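PDB 4XMR: putative methyl-accepting chemotaxis signal transduction protein from Campylobacter jejuni subsp. jejuni serotype O:2, which is the chemoreceptor Tlp3 (CcmL), which binds isoleucine in its tandem-PAS sensory domain and probably signals across the membrane to steer chemotaxis. Local coordinates for residues Thr35-Thr40 against Ile141-Ala146; Ile76-Val81 against Leu157-Pro162; Asn87-Leu92 against Pro102-Asp107. All blocks are in the same frame, centred on the assembly; numbering follows the deposited sequence.

All three contacts belong to the six-stranded antiparallel sheet of the PAS module that holds the isoleucine, and each reaches a different part of it. Contact 1 sets helix 9-48 against strand 139-149; contact 2, its centre about 8 Å away, joins strands 80-84 and 152-162, and Thr142 of the first meets Asp160 of the second. Contact 3 pairs strands 90-94 and 103-105 about 15 Å from the centre of contact 2 and 19 Å from that of contact 1. Along the chain, contacts 1 and 2 interleave, while contact 3 is nested inside both. Through shared strands, the long helix and the amino-acid pocket are tied to one sheet.

Contact 1. Residues Thr35-Thr40 against Ile141-Ala146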
loop_
_atom_site.group_PDB
_atom_site.type_symbol
_atom_site.label_atom_id
_atom_site.label_comp_id
_atom_site.label_asym_id
_atom_site.label_seq_id
_atom_site.Cartn_x
_atom_site.Cartn_y
_atom_site.Cartn_z
ATOM N N THR B 35 -7.292 1.402 -1.359
ATOM C CA THR B 35 -7.191 0.252 -0.470
ATOM C C THR B 35 -8.227 0.335 0.654
ATOM O O THR B 35 -8.931 -0.644 0.965
ATOM C CB THR B 35 -5.769 0.155 0.100
ATOM O OG1 THR B 35 -4.874 -0.178 -0.972
ATOM C CG2 THR B 35 -5.675 -0.906 1.182
ATOM N N ASN B 36 -8.363 1.514 1.242
ATOM C CA ASN B 36 -9.308 1.664 2.332
ATOM C C ASN B 36 -10.751 1.571 1.864
ATOM O O ASN B 36 -11.596 1.030 2.584
ATOM C CB ASN B 36 -9.052 2.958 3.095
ATOM C CG ASN B 36 -7.739 2.930 3.837
ATOM O OD1 ASN B 36 -7.261 1.858 4.200
ATOM N ND2 ASN B 36 -7.155 4.103 4.086
ATOM N N GLN B 37 -11.037 2.094 0.672
ATOM C CA GLN B 37 -12.368 1.970 0.105
ATOM C C GLN B 37 -12.724 0.515 -0.170
ATOM O O GLN B 37 -13.838 0.082 0.132
ATOM C CB GLN B 37 -12.502 2.798 -1.171
ATOM C CG GLN B 37 -12.527 4.298 -0.947
ATOM C CD GLN B 37 -12.450 5.052 -2.255
ATOM O OE1 GLN B 37 -11.638 4.723 -3.116
ATOM N NE2 GLN B 37 -13.301 6.049 -2.418
ATOM N N SER B 38 -11.783 -0.231 -0.742
ATOM C CA SER B 38 -12.044 -1.632 -1.057
ATOM C C SER B 38 -12.311 -2.437 0.206
ATOM O O SER B 38 -13.227 -3.263 0.247
ATOM C CB SER B 38 -10.895 -2.247 -1.863
ATOM O OG SER B 38 -10.834 -1.666 -3.162
ATOM N N PHE B 39 -11.522 -2.177 1.241
ATOM C CA PHE B 39 -11.701 -2.832 2.531
ATOM C C PHE B 39 -13.110 -2.566 3.061
ATOM O O PHE B 39 -13.791 -3.473 3.535
ATOM C CB PHE B 39 -10.640 -2.282 3.492
ATOM C CG PHE B 39 -10.837 -2.651 4.943
ATOM C CD1 PHE B 39 -10.263 -3.799 5.465
ATOM C CD2 PHE B 39 -11.549 -1.815 5.797
ATOM C CE1 PHE B 39 -10.404 -4.117 6.810
ATOM C CE2 PHE B 39 -11.711 -2.130 7.141
ATOM C CZ PHE B 39 -11.130 -3.278 7.649
ATOM N N THR B 40 -13.532 -1.310 3.003
ATOM C CA THR B 40 -14.824 -0.914 3.546
ATOM C C THR B 40 -15.971 -1.554 2.767
ATOM O O THR B 40 -16.953 -2.002 3.361
ATOM C CB THR B 40 -14.938 0.631 3.570
ATOM O OG1 THR B 40 -13.850 1.150 4.344
ATOM C CG2 THR B 40 -16.244 1.081 4.208
ATOM N N ILE B 141 -9.098 9.605 9.368
ATOM C CA ILE B 141 -9.933 9.713 8.191
ATOM C C ILE B 141 -10.932 8.575 8.287
ATOM O O ILE B 141 -10.553 7.416 8.552
ATOM C CB ILE B 141 -9.106 9.546 6.915
ATOM C CG1 ILE B 141 -8.131 10.723 6.770
ATOM C CG2 ILE B 141 -10.019 9.418 5.690
ATOM C CD1 ILE B 141 -6.970 10.439 5.830
ATOM N N THR B 142 -12.209 8.904 8.107
ATOM C CA THR B 142 -13.281 7.922 8.206
ATOM C C THR B 142 -13.847 7.581 6.836
ATOM O O THR B 142 -14.121 8.477 6.021
ATOM C CB THR B 142 -14.413 8.433 9.119
ATOM O OG1 THR B 142 -13.905 8.601 10.443
ATOM C CG2 THR B 142 -15.578 7.449 9.160
ATOM N N TYR B 143 -13.991 6.280 6.586
ATOM C CA TYR B 143 -14.642 5.770 5.398
ATOM C C TYR B 143 -15.967 5.228 5.875
ATOM O O TYR B 143 -15.993 4.369 6.759
ATOM C CB TYR B 143 -13.792 4.661 4.773
ATOM C CG TYR B 143 -12.409 5.158 4.428
ATOM C CD1 TYR B 143 -11.411 5.217 5.394
ATOM C CD2 TYR B 143 -12.110 5.613 3.153
ATOM C CE1 TYR B 143 -10.155 5.704 5.100
ATOM C CE2 TYR B 143 -10.841 6.112 2.849
ATOM C CZ TYR B 143 -9.874 6.151 3.832
ATOM O OH TYR B 143 -8.606 6.612 3.576
ATOM N N SER B 144 -17.077 5.719 5.337
ATOM C CA SER B 144 -18.373 5.242 5.787
ATOM C C SER B 144 -19.266 4.803 4.638
ATOM O O SER B 144 -19.098 5.240 3.491
ATOM C CB SER B 144 -19.083 6.272 6.666
ATOM O OG SER B 144 -19.329 7.471 5.950
ATOM N N LYS B 145 -20.211 3.927 4.952
ATOM C CA LYS B 145 -21.095 3.382 3.946
ATOM C C LYS B 145 -22.379 2.929 4.597
ATOM O O LYS B 145 -22.355 2.208 5.594
ATOM C CB LYS B 145 -20.435 2.204 3.226
ATOM C CG LYS B 145 -21.269 1.669 2.075
ATOM C CD LYS B 145 -20.404 1.268 0.899
ATOM C CE LYS B 145 -21.085 1.588 -0.427
ATOM N NZ LYS B 145 -22.465 1.027 -0.526
ATOM N N ALA B 146 -23.507 3.345 4.034
ATOM C CA ALA B 146 -24.792 2.902 4.533
ATOM C C ALA B 146 -24.958 1.439 4.173
ATOM O O ALA B 146 -24.686 1.033 3.037
ATOM C CB ALA B 146 -25.915 3.732 3.932
#
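Asn36 and Tyr143 make the central meeting of a buried helix-on-sheet contact, in which the long helix 9-48 lies against strand 139-149 of the ligand-binding PAS module. The axes of the two short segments come within 8.8 Å and run in roughly the same direction, 35° apart. Tyr143 bridges the gap from the strand. Its CG stands anti to the carbonyl carbon, and the ring reaches toward the helix with Asn36 over one face. Asn36 CB sits 3.6 Å from the centroid of the Tyr143 ring, displaced toward the rim near CZ, in a CH-pi contact. The same asparagine then turns its amide to the phenol: Asn36 ND2 donates to Tyr143 OH at 2.9 Å, with an angle of 166° at the hydrogen. The hydroxyl lies close to the amide plane, although amide and ring planes are 64° apart. Asn36 thus holds the tyrosine at two points, its methylene over the ring face and its N-H at the hydroxyl oxygen.

One turn on, Thr40 OG1 comes within 3.5 Å of Tyr143 CB, at the root of the side chain. That hydroxyl also donates to Asn36 O at 2.9 Å, and this carbonyl takes Thr40 N from the opposite face of its plane, so two donors hold it. Gln37 adds a looser touch, its CG 4.3 Å from Tyr143 CD2, and Thr40 CG2 lies 4.4 Å from Lys145 CB. The amine of Lys145 goes elsewhere, to a salt bridge with Glu44 farther along the helix. Around this contact, Phe39 and Thr40 pack on Val159 of strand 152-162, Tyr143 also touches Val127 of strand 126-132, and Asn36 and Phe39 meet Ile76 at the end of helix 58-76.

Contact 2. Residues Ile76-Val81 against Leu157-Pro162. With ILE (isoleucine), chain E.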
loop_
_atom_site.group_PDB
_atom_site.type_symbol
_atom_site.label_atom_id
_atom_site.label_comp_id
_atom_site.label_asym_id
_atom_site.label_seq_id
_atom_site.Cartn_x
_atom_site.Cartn_y
_atom_site.Cartn_z
ATOM N N ILE B 76 -6.475 -5.169 9.041
ATOM C CA ILE B 76 -5.830 -3.986 8.482
ATOM C C ILE B 76 -5.256 -3.063 9.568
ATOM O O ILE B 76 -4.684 -2.017 9.260
ATOM C CB ILE B 76 -6.812 -3.208 7.555
ATOM C CG1 ILE B 76 -6.058 -2.365 6.503
ATOM C CG2 ILE B 76 -7.793 -2.374 8.376
ATOM C CD1 ILE B 76 -6.945 -1.807 5.391
ATOM N N ASN B 77 -5.401 -3.457 10.832
ATOM C CA ASN B 77 -5.000 -2.622 11.967
ATOM C C ASN B 77 -5.683 -1.245 11.944
ATOM O O ASN B 77 -5.051 -0.219 12.172
ATOM C CB ASN B 77 -3.470 -2.481 12.061
ATOM C CG ASN B 77 -3.022 -1.901 13.383
ATOM O OD1 ASN B 77 -3.653 -2.127 14.414
ATOM N ND2 ASN B 77 -1.946 -1.123 13.358
ATOM N N ALA B 78 -6.983 -1.228 11.662
ATOM C CA ALA B 78 -7.745 0.021 11.724
ATOM C C ALA B 78 -7.863 0.499 13.176
ATOM O O ALA B 78 -7.749 -0.295 14.111
ATOM C CB ALA B 78 -9.138 -0.169 11.118
ATOM N N LEU B 79 -8.129 1.789 13.378
ATOM C CA LEU B 79 -8.251 2.305 14.737
ATOM C C LEU B 79 -9.612 1.949 15.344
ATOM O O LEU B 79 -9.686 1.460 16.465
ATOM C CB LEU B 79 -8.035 3.816 14.758
ATOM C CG LEU B 79 -7.902 4.386 16.167
ATOM C CD1 LEU B 79 -6.574 3.924 16.770
ATOM C CD2 LEU B 79 -8.014 5.905 16.135
ATOM N N ASN B 80 -10.682 2.220 14.603
ATOM C CA ASN B 80 -12.042 1.918 15.022
ATOM C C ASN B 80 -12.771 1.351 13.815
ATOM O O ASN B 80 -12.589 1.832 12.688
ATOM C CB ASN B 80 -12.806 3.192 15.417
ATOM C CG ASN B 80 -12.235 3.895 16.630
ATOM O OD1 ASN B 80 -12.038 3.301 17.691
ATOM N ND2 ASN B 80 -12.032 5.191 16.493
ATOM N N VAL B 81 -13.601 0.342 14.042
ATOM C CA VAL B 81 -14.501 -0.177 13.019
ATOM C C VAL B 81 -15.853 -0.326 13.695
ATOM O O VAL B 81 -15.925 -0.907 14.776
ATOM C CB VAL B 81 -14.005 -1.519 12.446
ATOM C CG1 VAL B 81 -14.998 -2.073 11.445
ATOM C CG2 VAL B 81 -12.641 -1.359 11.801
ATOM N N LEU B 157 -21.926 1.866 8.406
ATOM C CA LEU B 157 -20.606 1.330 8.715
ATOM C C LEU B 157 -19.576 2.444 8.670
ATOM O O LEU B 157 -19.590 3.266 7.741
ATOM C CB LEU B 157 -20.245 0.285 7.674
ATOM C CG LEU B 157 -18.825 -0.268 7.722
ATOM C CD1 LEU B 157 -18.623 -1.119 8.975
ATOM C CD2 LEU B 157 -18.540 -1.074 6.461
ATOM N N GLY B 158 -18.674 2.473 9.648
ATOM C CA GLY B 158 -17.556 3.392 9.630
ATOM C C GLY B 158 -16.246 2.683 9.918
ATOM O O GLY B 158 -16.186 1.747 10.736
ATOM N N VAL B 159 -15.206 3.124 9.218
ATOM C CA VAL B 159 -13.846 2.634 9.405
ATOM C C VAL B 159 -12.930 3.836 9.606
ATOM O O VAL B 159 -12.865 4.710 8.730
ATOM C CB VAL B 159 -13.382 1.811 8.180
ATOM C CG1 VAL B 159 -11.913 1.424 8.314
ATOM C CG2 VAL B 159 -14.272 0.579 7.990
ATOM N N ASP B 160 -12.247 3.895 10.749
ATOM C CA ASP B 160 -11.345 5.004 11.041
ATOM C C ASP B 160 -9.906 4.554 10.866
ATOM O O ASP B 160 -9.456 3.596 11.520
ATOM C CB ASP B 160 -11.486 5.510 12.485
ATOM C CG ASP B 160 -12.849 6.100 12.801
ATOM O OD1 ASP B 160 -13.643 6.378 11.883
ATOM O OD2 ASP B 160 -13.110 6.293 14.007
ATOM N N ILE B 161 -9.190 5.245 9.987
ATOM C CA ILE B 161 -7.764 5.017 9.790
ATOM C C ILE B 161 -7.024 6.281 10.259
ATOM O O ILE B 161 -7.375 7.377 9.848
ATOM C CB ILE B 161 -7.444 4.736 8.294
ATOM C CG1 ILE B 161 -8.345 3.622 7.716
ATOM C CG2 ILE B 161 -5.950 4.460 8.105
ATOM C CD1 ILE B 161 -8.202 2.269 8.392
ATOM N N PRO B 162 -6.017 6.140 11.136
ATOM C CA PRO B 162 -5.308 7.347 11.579
ATOM C C PRO B 162 -4.703 8.094 10.395
ATOM O O PRO B 162 -4.087 7.476 9.521
ATOM C CB PRO B 162 -4.186 6.795 12.468
ATOM C CG PRO B 162 -4.720 5.481 12.957
ATOM C CD PRO B 162 -5.486 4.926 11.774
HETATM N N ILE E . -14.539 8.452 14.798
HETATM C CA ILE E . -15.981 8.415 14.981
HETATM C C ILE E . -16.420 9.757 15.551
HETATM O O ILE E . -17.567 10.163 15.404
HETATM C CB ILE E . -16.412 7.234 15.892
HETATM C CG1 ILE E . -17.924 7.014 15.788
HETATM C CG2 ILE E . -15.974 7.453 17.334
HETATM C CD1 ILE E . -18.406 5.721 16.424
HETATM O OXT ILE E . -15.607 10.474 16.140
#
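Asp160 of the isoleucine pocket is backed by Asn80 where strands 80-84 and 152-162 pair antiparallel. Asp160 OD2 accepts from the amino group of the ligand at 2.7 Å and also from Asn80 ND2 at 2.9 Å. The asparagine uses the anti lone pair of that oxygen, and its amide is turned 79° from the carboxylate plane. As directly paired residues, both send their side chains off the same face of the sheet; with CG anti to the carbonyl carbon in each (chi1 -65° and -64°), the two CG atoms are set alike. Asn80 OD1 is bonded to Gln94, Asn80 ND2 also bonds Asp133 of the pocket, and Asp160 OD1 takes Tyr82 and Thr142, so a second shell fixes the carboxylate that receives the ligand.

The backbone supports this pair. Asp160 N donates to Asn80 O in an almost straight bond of 2.9 Å, while Leu79 N donates to Asp160 O; Leu79 and Asn80 both stand opposite Asp160 in a classic beta bulge. Leu79 CB packs on Pro162 CD at 4.1 Å. On the sheet face turned from the ligand, Val81 CG1 lies 4.4 Å from Val159 CG2, and Ala78 CB meets Ile161 CD1 at 3.8 Å. An acidic side chain receiving the ligand's amino group is characteristic of amino-acid-binding PAS (dCACHE) sensor modules.

Contact 3. Residues Asn87-Leu92 against Pro102-Asp107; sequences NGKVLL and PELRDD
Pro102, first of Pro102-Asp107, sets its ring against Leu91, with Pro102 CB 3.9 Å from Leu91 CD1. Next, Glu103 O accepts from Leu92 N at 3.0 Å, and a water joins Leu92 O to Glu103 N in place of a direct bond. Leu104 faces the other side, beside Leu91: its CD2 lies 3.8 Å from Leu91 CB and its CD1 reaches the aliphatic chain of Lys89, which crosses it at about a right angle. Here helix 58-76 covers Leu91 and Leu104, and Lys89 NZ forms a salt bridge with Glu58 of that helix. Arg105 and Val90 exchange backbone bonds both ways, Arg105 N to Val90 O at 2.8 Å and Val90 N to Arg105 O at 2.9 Å; a second water donates to both Gly88 O and Arg105 O. Their side chains run side by side, and Val90 also touches the bound isoleucine. Asp106 CB then packs on Lys89 CG at 4.1 Å. The Arg105 chain, bent at chi2 and chi3, brings its guanidinium to Asp107 two residues on, Arg105 NH2 to Asp107 OD1 being a salt bridge of 2.8 Å. The result is an antiparallel beta hairpin at the margin of the PAS sheet, one face toward helix 58-76 and Val90 lining the ligand pocket on the other.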
loop_
_atom_site.group_PDB
_atom_site.type_symbol
_atom_site.label_atom_id
_atom_site.label_comp_id
_atom_site.label_asym_id
_atom_site.label_seq_id
_atom_site.Cartn_x
_atom_site.Cartn_y
_atom_site.Cartn_z
ATOM N N ASN B 87 -31.143 4.227 15.970
ATOM C CA ASN B 87 -31.517 4.579 17.335
ATOM C C ASN B 87 -30.400 5.340 18.041
ATOM O O ASN B 87 -30.532 5.732 19.197
ATOM C CB ASN B 87 -32.001 3.363 18.140
ATOM C CG ASN B 87 -30.889 2.381 18.479
ATOM O OD1 ASN B 87 -29.731 2.560 18.104
ATOM N ND2 ASN B 87 -31.247 1.334 19.211
ATOM N N GLY B 88 -29.293 5.537 17.329
ATOM C CA GLY B 88 -28.210 6.361 17.828
ATOM C C GLY B 88 -27.099 5.565 18.479
ATOM O O GLY B 88 -26.030 6.102 18.748
ATOM N N LYS B 89 -27.351 4.285 18.736
ATOM C CA LYS B 89 -26.340 3.435 19.343
ATOM C C LYS B 89 -25.316 3.033 18.287
ATOM O O LYS B 89 -25.603 3.030 17.084
ATOM C CB LYS B 89 -26.970 2.193 19.974
ATOM C CG LYS B 89 -27.945 2.506 21.098
ATOM C CD LYS B 89 -28.368 1.240 21.814
ATOM C CE LYS B 89 -29.397 1.523 22.901
ATOM N NZ LYS B 89 -29.846 0.263 23.560
ATOM N N VAL B 90 -24.116 2.694 18.729
ATOM C CA VAL B 90 -23.083 2.279 17.794
ATOM C C VAL B 90 -22.363 1.049 18.325
ATOM O O VAL B 90 -21.983 1.002 19.492
ATOM C CB VAL B 90 -22.103 3.430 17.479
ATOM C CG1 VAL B 90 -21.448 3.943 18.741
ATOM C CG2 VAL B 90 -21.050 2.979 16.491
ATOM N N LEU B 91 -22.217 0.039 17.473
ATOM C CA LEU B 91 -21.462 -1.141 17.820
ATOM C C LEU B 91 -20.012 -0.862 17.432
ATOM O O LEU B 91 -19.696 -0.745 16.248
ATOM C CB LEU B 91 -22.005 -2.352 17.081
ATOM C CG LEU B 91 -21.315 -3.677 17.412
ATOM C CD1 LEU B 91 -21.534 -4.060 18.877
ATOM C CD2 LEU B 91 -21.810 -4.778 16.497
ATOM N N LEU B 92 -19.143 -0.756 18.436
ATOM C CA LEU B 92 -17.785 -0.242 18.254
ATOM C C LEU B 92 -16.707 -1.277 18.545
ATOM O O LEU B 92 -16.639 -1.808 19.655
ATOM C CB LEU B 92 -17.575 0.985 19.148
ATOM C CG LEU B 92 -16.172 1.597 19.184
ATOM C CD1 LEU B 92 -15.715 2.056 17.793
ATOM C CD2 LEU B 92 -16.139 2.752 20.167
ATOM N N PRO B 102 -16.827 -6.317 20.662
ATOM C CA PRO B 102 -17.440 -5.005 20.434
ATOM C C PRO B 102 -18.740 -4.851 21.213
ATOM O O PRO B 102 -19.526 -5.798 21.330
ATOM C CB PRO B 102 -17.719 -5.016 18.932
ATOM C CG PRO B 102 -16.639 -5.887 18.378
ATOM C CD PRO B 102 -16.489 -6.989 19.392
ATOM N N GLU B 103 -18.947 -3.662 21.763
ATOM C CA GLU B 103 -20.142 -3.373 22.535
ATOM C C GLU B 103 -20.854 -2.161 21.958
ATOM O O GLU B 103 -20.280 -1.405 21.155
ATOM C CB GLU B 103 -19.787 -3.116 24.002
ATOM C CG GLU B 103 -19.232 -4.327 24.729
ATOM C CD GLU B 103 -18.844 -4.014 26.158
ATOM O OE1 GLU B 103 -18.757 -2.815 26.498
ATOM O OE2 GLU B 103 -18.629 -4.964 26.942
ATOM N N LEU B 104 -22.109 -2.000 22.363
ATOM C CA LEU B 104 -22.916 -0.854 21.969
ATOM C C LEU B 104 -22.603 0.337 22.857
ATOM O O LEU B 104 -22.616 0.232 24.081
ATOM C CB LEU B 104 -24.413 -1.173 22.040
ATOM C CG LEU B 104 -25.010 -2.103 20.990
ATOM C CD1 LEU B 104 -26.497 -2.294 21.239
ATOM C CD2 LEU B 104 -24.781 -1.567 19.587
ATOM N N ARG B 105 -22.306 1.466 22.227
ATOM C CA ARG B 105 -22.139 2.727 22.932
ATOM C C ARG B 105 -23.366 3.571 22.614
ATOM O O ARG B 105 -23.798 3.617 21.465
ATOM C CB ARG B 105 -20.887 3.460 22.443
ATOM C CG ARG B 105 -19.570 2.688 22.559
ATOM C CD ARG B 105 -18.965 2.810 23.947
ATOM N NE ARG B 105 -19.132 4.150 24.507
ATOM C CZ ARG B 105 -18.228 5.123 24.433
ATOM N NH1 ARG B 105 -17.068 4.917 23.819
ATOM N NH2 ARG B 105 -18.484 6.304 24.981
ATOM N N ASP B 106 -23.934 4.243 23.610
ATOM C CA ASP B 106 -25.137 5.028 23.348
ATOM C C ASP B 106 -24.938 6.541 23.457
ATOM O O ASP B 106 -25.895 7.302 23.328
ATOM C CB ASP B 106 -26.313 4.567 24.226
ATOM C CG ASP B 106 -25.997 4.610 25.708
ATOM O OD1 ASP B 106 -25.099 5.377 26.112
ATOM O OD2 ASP B 106 -26.656 3.878 26.474
ATOM N N ASP B 107 -23.698 6.973 23.672
ATOM C CA ASP B 107 -23.426 8.381 23.962
ATOM C C ASP B 107 -22.455 9.062 22.995
ATOM O O ASP B 107 -21.744 9.991 23.380
ATOM C CB ASP B 107 -22.907 8.525 25.397
ATOM C CG ASP B 107 -21.621 7.750 25.635
ATOM O OD1 ASP B 107 -21.244 6.929 24.771
ATOM O OD2 ASP B 107 -20.993 7.955 26.696
HETATM O O HOH W 1 -23.756 6.348 20.475
HETATM O O HOH W 2 -17.086 -1.704 22.241
#